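Local coordinates for protein LbaCas13a H328A (C2c2) (Lachnospiraceae bacterium NK4A179, PDB 5WLH) that binds a CRISPR guide RNA and, as a Cas13a enzyme, probably cleaves RNA once a matching target pairs with the guide, at residues A[1299-1304]-A[1328-1334]. Residues are numbered along the deposited sequence; the frame is centred on the assembly and turned at random.
Sequences VRFEFV and ITIREKN. With nucleotides of chain B.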
loop_
_atom_site.group_PDB
_atom_site.type_symbol
_atom_site.label_atom_id
_atom_site.label_comp_id
_atom_site.label_asym_id
_atom_site.label_seq_id
_atom_site.Cartn_x
_atom_site.Cartn_y
_atom_site.Cartn_z
ATOM N N VAL A 1299 12.290 12.793 4.577
ATOM C CA VAL A 1299 11.965 14.114 4.064
ATOM C C VAL A 1299 10.908 14.744 4.957
ATOM O O VAL A 1299 10.068 14.056 5.546
ATOM C CB VAL A 1299 11.520 14.083 2.581
ATOM C CG1 VAL A 1299 12.569 13.383 1.744
ATOM C CG2 VAL A 1299 10.140 13.426 2.419
ATOM N N ARG A 1300 10.993 16.070 5.101
ATOM C CA ARG A 1300 10.019 16.852 5.850
ATOM C C ARG A 1300 9.200 17.672 4.861
ATOM O O ARG A 1300 9.713 18.612 4.248
ATOM C CB ARG A 1300 10.699 17.758 6.877
ATOM C CG ARG A 1300 11.427 17.006 7.974
ATOM C CD ARG A 1300 12.049 17.991 8.992
ATOM N NE ARG A 1300 12.554 17.323 10.192
ATOM C CZ ARG A 1300 13.844 17.122 10.446
ATOM N NH1 ARG A 1300 14.760 17.540 9.581
ATOM N NH2 ARG A 1300 14.222 16.507 11.561
ATOM N N PHE A 1301 7.924 17.318 4.714
ATOM C CA PHE A 1301 7.057 18.002 3.777
ATOM C C PHE A 1301 6.648 19.364 4.297
ATOM O O PHE A 1301 6.493 19.579 5.501
ATOM C CB PHE A 1301 5.784 17.205 3.541
ATOM C CG PHE A 1301 5.997 15.929 2.832
ATOM C CD1 PHE A 1301 6.761 15.877 1.694
ATOM C CD2 PHE A 1301 5.348 14.773 3.275
ATOM C CE1 PHE A 1301 6.909 14.680 1.013
ATOM C CE2 PHE A 1301 5.500 13.585 2.605
ATOM C CZ PHE A 1301 6.294 13.539 1.472
ATOM N N GLU A 1302 6.448 20.277 3.370
ATOM C CA GLU A 1302 5.708 21.491 3.636
ATOM C C GLU A 1302 4.607 21.561 2.599
ATOM O O GLU A 1302 4.831 21.263 1.423
ATOM C CB GLU A 1302 6.603 22.736 3.577
ATOM C CG GLU A 1302 7.705 22.764 4.634
ATOM C CD GLU A 1302 7.229 23.219 6.010
ATOM O OE1 GLU A 1302 8.087 23.644 6.824
ATOM O OE2 GLU A 1302 6.011 23.147 6.289
ATOM N N PHE A 1303 3.423 21.942 3.034
ATOM C CA PHE A 1303 2.269 22.001 2.155
ATOM C C PHE A 1303 2.000 23.456 1.819
ATOM O O PHE A 1303 1.684 24.253 2.704
ATOM C CB PHE A 1303 1.087 21.341 2.836
ATOM C CG PHE A 1303 1.206 19.867 2.859
ATOM C CD1 PHE A 1303 2.119 19.244 3.696
ATOM C CD2 PHE A 1303 0.465 19.099 1.982
ATOM C CE1 PHE A 1303 2.250 17.855 3.693
ATOM C CE2 PHE A 1303 0.594 17.724 1.970
ATOM C CZ PHE A 1303 1.472 17.108 2.833
ATOM N N VAL A 1304 2.162 23.795 0.549
ATOM C CA VAL A 1304 2.062 25.181 0.122
ATOM C C VAL A 1304 1.177 25.211 -1.108
ATOM O O VAL A 1304 0.355 24.311 -1.308
ATOM C CB VAL A 1304 3.458 25.780 -0.137
ATOM C CG1 VAL A 1304 4.230 25.846 1.164
ATOM C CG2 VAL A 1304 4.224 24.955 -1.142
ATOM N N ILE A 1328 2.906 19.980 -2.662
ATOM C CA ILE A 1328 3.745 19.302 -1.682
ATOM C C ILE A 1328 5.184 19.650 -2.007
ATOM O O ILE A 1328 5.658 19.412 -3.123
ATOM C CB ILE A 1328 3.532 17.781 -1.717
ATOM C CG1 ILE A 1328 2.052 17.433 -1.468
ATOM C CG2 ILE A 1328 4.459 17.105 -0.738
ATOM C CD1 ILE A 1328 1.700 15.962 -1.806
ATOM N N THR A 1329 5.876 20.234 -1.049
ATOM C CA THR A 1329 7.276 20.489 -1.295
ATOM C C THR A 1329 8.008 20.015 -0.058
ATOM O O THR A 1329 7.387 19.427 0.840
ATOM C CB THR A 1329 7.523 21.969 -1.598
ATOM O OG1 THR A 1329 8.849 22.126 -2.113
ATOM C CG2 THR A 1329 7.324 22.818 -0.350
ATOM N N ILE A 1330 9.308 20.250 -0.009
ATOM C CA ILE A 1330 10.130 19.810 1.110
ATOM C C ILE A 1330 10.688 21.053 1.786
ATOM O O ILE A 1330 11.036 22.023 1.103
ATOM C CB ILE A 1330 11.229 18.845 0.629
ATOM C CG1 ILE A 1330 10.561 17.567 0.090
ATOM C CG2 ILE A 1330 12.170 18.500 1.750
ATOM C CD1 ILE A 1330 11.493 16.634 -0.611
ATOM N N ARG A 1331 10.729 21.031 3.121
ATOM C CA ARG A 1331 11.227 22.167 3.897
ATOM C C ARG A 1331 12.554 22.660 3.328
ATOM O O ARG A 1331 13.475 21.873 3.102
ATOM C CB ARG A 1331 11.390 21.767 5.364
ATOM C CG ARG A 1331 11.256 22.926 6.348
ATOM C CD ARG A 1331 11.107 22.434 7.780
ATOM N NE ARG A 1331 12.332 21.802 8.263
ATOM C CZ ARG A 1331 12.520 21.394 9.515
ATOM N NH1 ARG A 1331 11.554 21.542 10.419
ATOM N NH2 ARG A 1331 13.674 20.834 9.864
ATOM N N GLU A 1332 12.632 23.969 3.062
ATOM C CA GLU A 1332 13.797 24.515 2.375
ATOM C C GLU A 1332 15.060 24.386 3.215
ATOM O O GLU A 1332 16.162 24.268 2.661
ATOM C CB GLU A 1332 13.542 25.979 2.005
ATOM C CG GLU A 1332 12.073 26.271 1.714
ATOM C CD GLU A 1332 11.813 27.721 1.339
ATOM O OE1 GLU A 1332 12.645 28.307 0.610
ATOM O OE2 GLU A 1332 10.775 28.272 1.777
ATOM N N LYS A 1333 14.920 24.380 4.537
ATOM C CA LYS A 1333 16.042 24.288 5.464
ATOM C C LYS A 1333 15.941 22.985 6.244
ATOM O O LYS A 1333 14.963 22.764 6.967
ATOM C CB LYS A 1333 16.059 25.492 6.411
ATOM C CG LYS A 1333 16.761 25.260 7.730
ATOM C CD LYS A 1333 17.207 26.591 8.327
ATOM C CE LYS A 1333 18.641 26.915 7.936
ATOM N NZ LYS A 1333 19.609 25.921 8.489
ATOM N N ASN A 1334 16.950 22.125 6.091
ATOM C CA ASN A 1334 17.012 20.838 6.784
ATOM C C ASN A 1334 15.745 20.030 6.534
ATOM O O ASN A 1334 15.105 19.529 7.461
ATOM C CB ASN A 1334 17.249 21.020 8.279
ATOM C CG ASN A 1334 18.599 21.656 8.563
ATOM O OD1 ASN A 1334 19.536 21.473 7.794
ATOM N ND2 ASN A 1334 18.695 22.402 9.651
ATOM P P A B 6 -3.019 19.500 7.708
ATOM O OP1 A B 6 -4.287 20.237 7.598
ATOM O OP2 A B 6 -2.271 19.435 9.000
ATOM O "O5'" A B 6 -3.294 17.979 7.284
ATOM C "C5'" A B 6 -4.208 17.668 6.231
ATOM C "C4'" A B 6 -3.753 16.449 5.450
ATOM O "O4'" A B 6 -2.522 16.750 4.762
ATOM C "C3'" A B 6 -3.409 15.221 6.278
ATOM O "O3'" A B 6 -4.554 14.475 6.614
ATOM C "C2'" A B 6 -2.441 14.471 5.381
ATOM O "O2'" A B 6 -3.151 13.847 4.312
ATOM C "C1'" A B 6 -1.667 15.630 4.776
ATOM N N9 A B 6 -0.468 15.996 5.543
ATOM C C8 A B 6 -0.212 17.203 6.146
ATOM N N7 A B 6 0.965 17.261 6.712
ATOM C C5 A B 6 1.516 16.011 6.447
ATOM C C6 A B 6 2.749 15.447 6.776
ATOM N N6 A B 6 3.683 16.113 7.473
ATOM N N1 A B 6 2.996 14.183 6.349
ATOM C C2 A B 6 2.055 13.524 5.655
ATOM N N3 A B 6 0.843 13.955 5.300
ATOM C C4 A B 6 0.644 15.219 5.719
ATOM P P G B 5 -5.522 19.595 2.946
ATOM O OP1 G B 5 -5.485 18.128 3.205
ATOM O OP2 G B 5 -6.724 20.380 3.335
ATOM O "O5'" G B 5 -4.293 20.279 3.661
ATOM C "C5'" G B 5 -2.975 19.786 3.511
ATOM C "C4'" G B 5 -2.009 20.693 4.234
ATOM O "O4'" G B 5 -1.985 21.985 3.566
ATOM C "C3'" G B 5 -2.373 21.037 5.673
ATOM O "O3'" G B 5 -1.989 20.032 6.599
ATOM C "C2'" G B 5 -1.628 22.348 5.890
ATOM O "O2'" G B 5 -0.247 22.089 6.099
ATOM C "C1'" G B 5 -1.807 23.017 4.525
ATOM N N9 G B 5 -3.012 23.865 4.499
ATOM C C8 G B 5 -4.287 23.484 4.152
ATOM N N7 G B 5 -5.162 24.457 4.220
ATOM C C5 G B 5 -4.407 25.547 4.640
ATOM C C6 G B 5 -4.813 26.882 4.899
ATOM O O6 G B 5 -5.952 27.354 4.800
ATOM N N1 G B 5 -3.737 27.659 5.316
ATOM C C2 G B 5 -2.442 27.210 5.461
ATOM N N2 G B 5 -1.536 28.108 5.865
ATOM N N3 G B 5 -2.039 25.962 5.231
ATOM C C4 G B 5 -3.084 25.199 4.830
#
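Ile1328 fits between two phenylalanines of the adjacent strand. Its CG2 lies 3.6 Å from CD1 of Phe1301, and its CG1 packs 3.7 Å from CE2 of Phe1303. Phe1303 and Ile1328 are a non-hydrogen-bonded pair with side chains on the same face. With CG anti to the carbonyl carbon (chi1 -74°), the Phe1303 ring lies alongside Ile1328 CG1. This face meets the bound pre-crRNA, chain B. One side of the Phe1303 ring takes the base of A6 of chain B, with C8 3.5 Å above the ring plane. The ribose of G5 of chain B touches Phe1303 CB. N1 of A6 of chain B meets the Phe1301 ring at its edge.

Glu1302 and Thr1329 form an antiparallel hydrogen-bonded pair. Farther out, Arg1331 N bonds Arg1300 O. The two arginine side chains run side by side, and Arg1300 CD sits over the centre of the Arg1331 guanidinium. Arg1300 NH1 and Arg1331 NH2 both hydrogen-bond Asn1334 O, from opposite faces of its carbonyl plane. This shared acceptor probably offsets the closeness of two like charges.

The hairpin packs Phe1301 and Phe1303 on helix 1284-1294. Thr1329 and Ile1330 touch helix 1357-1368, and strand 1336-1344 flanks strand 1297-1310 across from strand 1321-1330.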